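PDB 5DLL: aminopeptidase N from Francisella tularensis subsp. tularensis, which probably removes N-terminal amino acids, preferably alanine, from intracellular peptides as a zinc-dependent aminopeptidase of the M1 family. Local coordinates for residues Y213-K216 against S217-V221; M246-E250 against D251-L255. All coordinates share one frame; numbering follows the deposited sequence.

Contact 1. Residues Y213-K216 against S217-V221; sequences YITK and SQRKV
T215 is held twice by R219, across the turn that joins strands 207-214 and 220-227. Its OG1 accepts the backbone N-H of R219 at 2.9 Å, a somewhat bent bond (140°), while its own N donates to R219 O at 3.0 Å along a nearly straight path. Setting OG1 between the backbone N and the carbonyl carbon (chi1 62°) turns the hydroxyl to R219 and leaves CG2 to pack crosswise on V221 CG2, 3.6 Å away, and to lie over one face of the R219 guanidinium. T215 to Q218 form a type I turn closed by Q218 N to T215 O (2.9 Å), and beyond it Y213 and V221 make an antiparallel hydrogen-bonded pair. The face carrying I214 and K220 is looser: I214 CG2 only brushes Q218 CA and NE2, both at 3.9 Å, and both I214 and K220 are exposed. E256 also hydrogen-bonds T215 OG1 and S217 OG, while R219 NH2 bonds Y257 O. With R219 N and E256 both at T215 OG1, the hydroxyl's rotation is probably fixed, coupling the loop's backbone to the chain that follows helix 236-253.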
loop_
_atom_site.group_PDB
_atom_site.type_symbol
_atom_site.label_atom_id
_atom_site.label_comp_id
_atom_site.label_asym_id
_atom_site.label_seq_id
_atom_site.Cartn_x
_atom_site.Cartn_y
_atom_site.Cartn_z
ATOM N N TYR A 213 -19.367 -16.318 11.009
ATOM C CA TYR A 213 -19.524 -16.286 9.561
ATOM C C TYR A 213 -19.722 -17.709 9.036
ATOM O O TYR A 213 -18.908 -18.589 9.308
ATOM C CB TYR A 213 -18.292 -15.655 8.896
ATOM C CG TYR A 213 -18.385 -15.640 7.388
ATOM C CD1 TYR A 213 -19.035 -14.606 6.726
ATOM C CD2 TYR A 213 -17.850 -16.676 6.628
ATOM C CE1 TYR A 213 -19.141 -14.597 5.348
ATOM C CE2 TYR A 213 -17.957 -16.680 5.247
ATOM C CZ TYR A 213 -18.603 -15.638 4.614
ATOM O OH TYR A 213 -18.710 -15.631 3.245
ATOM N N ILE A 214 -20.799 -17.930 8.286
ATOM C CA ILE A 214 -21.073 -19.242 7.700
ATOM C C ILE A 214 -20.418 -19.331 6.330
ATOM O O ILE A 214 -20.653 -18.488 5.462
ATOM C CB ILE A 214 -22.585 -19.510 7.545
ATOM C CG1 ILE A 214 -23.302 -19.419 8.902
ATOM C CG2 ILE A 214 -22.823 -20.867 6.888
ATOM C CD1 ILE A 214 -23.076 -20.606 9.814
ATOM N N THR A 215 -19.610 -20.365 6.135
ATOM C CA THR A 215 -18.889 -20.545 4.886
ATOM C C THR A 215 -19.777 -21.135 3.790
ATOM O O THR A 215 -20.912 -21.550 4.035
ATOM C CB THR A 215 -17.644 -21.438 5.080
ATOM O OG1 THR A 215 -18.033 -22.751 5.511
ATOM C CG2 THR A 215 -16.712 -20.833 6.105
ATOM N N LYS A 216 -19.224 -21.160 2.584
ATOM C CA LYS A 216 -19.855 -21.709 1.382
ATOM C C LYS A 216 -20.200 -23.199 1.522
ATOM O O LYS A 216 -21.190 -23.665 0.954
ATOM C CB LYS A 216 -18.883 -21.497 0.220
ATOM C CG LYS A 216 -19.321 -21.925 -1.174
ATOM C CD LYS A 216 -18.308 -21.437 -2.219
ATOM C CE LYS A 216 -16.855 -21.782 -1.858
ATOM N NZ LYS A 216 -15.863 -21.269 -2.834
ATOM N N SER A 217 -19.384 -23.936 2.279
ATOM C CA SER A 217 -19.660 -25.343 2.588
ATOM C C SER A 217 -20.364 -25.493 3.944
ATOM O O SER A 217 -20.392 -26.584 4.519
ATOM C CB SER A 217 -18.367 -26.154 2.578
ATOM O OG SER A 217 -17.589 -25.864 3.723
ATOM N N GLN A 218 -20.912 -24.387 4.447
ATOM C CA GLN A 218 -21.828 -24.370 5.592
ATOM C C GLN A 218 -21.160 -24.524 6.961
ATOM O O GLN A 218 -21.847 -24.771 7.953
ATOM C CB GLN A 218 -22.930 -25.432 5.413
ATOM C CG GLN A 218 -24.322 -24.944 5.775
ATOM C CD GLN A 218 -24.774 -23.792 4.897
ATOM O OE1 GLN A 218 -24.267 -23.606 3.788
ATOM N NE2 GLN A 218 -25.723 -23.006 5.392
ATOM N N ARG A 219 -19.840 -24.351 7.029
ATOM C CA ARG A 219 -19.125 -24.491 8.296
ATOM C C ARG A 219 -19.169 -23.187 9.083
ATOM O O ARG A 219 -19.113 -22.104 8.504
ATOM C CB ARG A 219 -17.670 -24.906 8.076
ATOM C CG ARG A 219 -17.123 -25.774 9.202
ATOM C CD ARG A 219 -15.605 -25.738 9.303
ATOM N NE ARG A 219 -14.963 -25.528 8.004
ATOM C CZ ARG A 219 -14.277 -24.441 7.645
ATOM N NH1 ARG A 219 -14.101 -23.422 8.483
ATOM N NH2 ARG A 219 -13.750 -24.376 6.429
ATOM N N LYS A 220 -19.257 -23.310 10.404
ATOM C CA LYS A 220 -19.345 -22.164 11.305
ATOM C C LYS A 220 -17.953 -21.723 11.763
ATOM O O LYS A 220 -17.244 -22.470 12.440
ATOM C CB LYS A 220 -20.198 -22.534 12.513
ATOM C CG LYS A 220 -20.559 -21.365 13.414
ATOM C CD LYS A 220 -21.322 -21.828 14.649
ATOM C CE LYS A 220 -20.476 -22.742 15.525
ATOM N NZ LYS A 220 -21.058 -22.926 16.878
ATOM N N VAL A 221 -17.577 -20.501 11.385
ATOM C CA VAL A 221 -16.259 -19.943 11.689
ATOM C C VAL A 221 -16.382 -18.862 12.764
ATOM O O VAL A 221 -17.075 -17.865 12.571
ATOM C CB VAL A 221 -15.611 -19.332 10.425
ATOM C CG1 VAL A 221 -14.298 -18.639 10.766
ATOM C CG2 VAL A 221 -15.380 -20.407 9.369
#

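Contact 2. Residues M246-E250 against D251-L255; sequences MKWDE and DRFGL
D251 reaches back one helical turn to K247, its OD2 taking a salt bridge from NZ at 3.2 Å through the syn lone pair. The lysine runs out with CG anti to the backbone N (chi1 178°) and bends only at its last torsion, which brings the ammonium group over to the carboxylate; CG itself passes 3.5 Å from OD2. Beneath this exposed pair the backbone repeats the link, D251 N to K247 O at 2.8 Å. W248 lies on the buried side, its indole running beside R252 and F253. R252 CB sits over one ring face, offset toward the rim, and CD approaches CZ2. The F253 ring meets the six-membered ring obliquely, planes 54° apart, with CE1 3.5 Å from CH2. Outside the segments, D345 takes the indole N-H and, with E341 and E409, pairs with the R252 guanidinium. All this falls in the last turns of helix 236-253, the crossover helix of the beta-alpha-beta unit joining strand 220-227 to strand 261-267, where the helix widens into a pi-type turn. G254, with positive phi, leads the chain out. D249 O accepts both F253 N (2.9 Å) and L255 N (3.1 Å), which approach from opposite faces of the carbonyl plane; the second bond is almost straight at 175°. The D249 side chain meets the same two residues: OD1 touches F253 CB at 3.4 Å and L255 CD1 at 3.5 Å while forming a salt bridge with R338 that would probably stabilise the buried carboxylate's charge. R338 also makes a cation-pi contact with F253.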
loop_
_atom_site.group_PDB
_atom_site.type_symbol
_atom_site.label_atom_id
_atom_site.label_comp_id
_atom_site.label_asym_id
_atom_site.label_seq_id
_atom_site.Cartn_x
_atom_site.Cartn_y
_atom_site.Cartn_z
ATOM N N MET A 246 -14.190 -12.213 3.528
ATOM C CA MET A 246 -14.423 -13.651 3.454
ATOM C C MET A 246 -15.379 -14.007 2.321
ATOM O O MET A 246 -15.119 -14.935 1.550
ATOM C CB MET A 246 -14.977 -14.167 4.786
ATOM C CG MET A 246 -13.917 -14.528 5.812
ATOM S SD MET A 246 -14.609 -14.927 7.429
ATOM C CE MET A 246 -13.384 -16.077 8.046
ATOM N N LYS A 247 -16.481 -13.265 2.236
ATOM C CA LYS A 247 -17.507 -13.473 1.211
ATOM C C LYS A 247 -16.988 -13.200 -0.197
ATOM O O LYS A 247 -17.309 -13.934 -1.131
ATOM C CB LYS A 247 -18.713 -12.577 1.497
ATOM C CG LYS A 247 -19.841 -12.666 0.480
ATOM C CD LYS A 247 -21.019 -11.802 0.906
ATOM C CE LYS A 247 -21.955 -11.509 -0.258
ATOM N NZ LYS A 247 -22.528 -12.749 -0.851
ATOM N N TRP A 248 -16.194 -12.143 -0.347
ATOM C CA TRP A 248 -15.677 -11.751 -1.653
ATOM C C TRP A 248 -14.700 -12.782 -2.192
ATOM O O TRP A 248 -14.622 -13.012 -3.400
ATOM C CB TRP A 248 -14.990 -10.392 -1.571
ATOM C CG TRP A 248 -14.378 -9.965 -2.862
ATOM C CD1 TRP A 248 -15.003 -9.344 -3.900
ATOM C CD2 TRP A 248 -13.012 -10.130 -3.256
ATOM N NE1 TRP A 248 -14.111 -9.107 -4.918
ATOM C CE2 TRP A 248 -12.879 -9.578 -4.546
ATOM C CE3 TRP A 248 -11.883 -10.682 -2.639
ATOM C CZ2 TRP A 248 -11.660 -9.563 -5.234
ATOM C CZ3 TRP A 248 -10.674 -10.670 -3.329
ATOM C CH2 TRP A 248 -10.575 -10.113 -4.610
ATOM N N ASP A 249 -13.952 -13.396 -1.285
ATOM C CA ASP A 249 -12.974 -14.399 -1.656
ATOM C C ASP A 249 -13.704 -15.649 -2.126
ATOM O O ASP A 249 -13.315 -16.250 -3.136
ATOM C CB ASP A 249 -12.055 -14.719 -0.471
ATOM C CG ASP A 249 -10.594 -14.876 -0.877
ATOM O OD1 ASP A 249 -10.291 -14.927 -2.089
ATOM O OD2 ASP A 249 -9.733 -14.942 0.029
ATOM N N GLU A 250 -14.763 -16.025 -1.403
ATOM C CA GLU A 250 -15.633 -17.133 -1.823
ATOM C C GLU A 250 -16.279 -16.846 -3.174
ATOM O O GLU A 250 -16.162 -17.640 -4.108
ATOM C CB GLU A 250 -16.729 -17.403 -0.788
ATOM C CG GLU A 250 -16.240 -18.091 0.474
ATOM C CD GLU A 250 -17.345 -18.338 1.485
ATOM O OE1 GLU A 250 -18.375 -17.639 1.445
ATOM O OE2 GLU A 250 -17.186 -19.234 2.334
ATOM N N ASP A 251 -16.951 -15.702 -3.277
ATOM C CA ASP A 251 -17.698 -15.358 -4.487
ATOM C C ASP A 251 -16.793 -15.275 -5.715
ATOM O O ASP A 251 -17.024 -15.967 -6.696
ATOM C CB ASP A 251 -18.465 -14.038 -4.306
ATOM C CG ASP A 251 -19.690 -14.176 -3.391
ATOM O OD1 ASP A 251 -20.120 -15.314 -3.090
ATOM O OD2 ASP A 251 -20.232 -13.129 -2.974
ATOM N N ARG A 252 -15.755 -14.451 -5.656
ATOM C CA ARG A 252 -14.932 -14.203 -6.835
ATOM C C ARG A 252 -13.812 -15.223 -7.068
ATOM O O ARG A 252 -13.533 -15.580 -8.214
ATOM C CB ARG A 252 -14.339 -12.798 -6.794
ATOM C CG ARG A 252 -13.526 -12.497 -8.036
ATOM C CD ARG A 252 -13.417 -11.021 -8.356
ATOM N NE ARG A 252 -12.475 -10.842 -9.457
ATOM C CZ ARG A 252 -11.930 -9.687 -9.824
ATOM N NH1 ARG A 252 -12.233 -8.559 -9.187
ATOM N NH2 ARG A 252 -11.075 -9.665 -10.842
ATOM N N PHE A 253 -13.161 -15.679 -6.001
ATOM C CA PHE A 253 -11.980 -16.543 -6.139
ATOM C C PHE A 253 -12.222 -18.028 -5.845
ATOM O O PHE A 253 -11.392 -18.872 -6.192
ATOM C CB PHE A 253 -10.827 -16.002 -5.282
ATOM C CG PHE A 253 -9.975 -14.986 -5.993
ATOM C CD1 PHE A 253 -10.330 -13.643 -6.004
ATOM C CD2 PHE A 253 -8.824 -15.375 -6.666
ATOM C CE1 PHE A 253 -9.550 -12.708 -6.670
ATOM C CE2 PHE A 253 -8.039 -14.445 -7.332
ATOM C CZ PHE A 253 -8.403 -13.110 -7.337
ATOM N N GLY A 254 -13.355 -18.347 -5.226
ATOM C CA GLY A 254 -13.657 -19.721 -4.843
ATOM C C GLY A 254 -12.788 -20.187 -3.687
ATOM O O GLY A 254 -12.472 -21.375 -3.578
ATOM N N LEU A 255 -12.408 -19.249 -2.819
ATOM C CA LEU A 255 -11.521 -19.534 -1.695
ATOM C C LEU A 255 -12.264 -19.425 -0.370
ATOM O O LEU A 255 -12.662 -18.334 0.058
ATOM C CB LEU A 255 -10.316 -18.591 -1.707
ATOM C CG LEU A 255 -9.423 -18.746 -2.943
ATOM C CD1 LEU A 255 -8.364 -17.654 -2.995
ATOM C CD2 LEU A 255 -8.789 -20.130 -2.995
#

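Overall arrangement
Contacts 1 and 2 lie in series along the chain, their centres 12 Å apart, and E250 joins them directly. Its OE1 meets Y213 OH at 2.7 Å and its OE2 meets K216 N at 2.8 Å, both probable hydrogen bonds, so one carboxylate ties the hairpin to the end of helix 236-253. The tyrosine hydroxyl also packs against K247 CA. Contact 1 is remote from the annotated metal sites. Contact 2 stands nearer the catalytic metal: the D249 side chain is about 9 Å from that of the zinc ligand H313 and about 13 Å from the zinc ion. Through M246 and D249 on Y311, 246-255 packs against helix 297-312, which carries the ligand H309, without supplying a ligand itself.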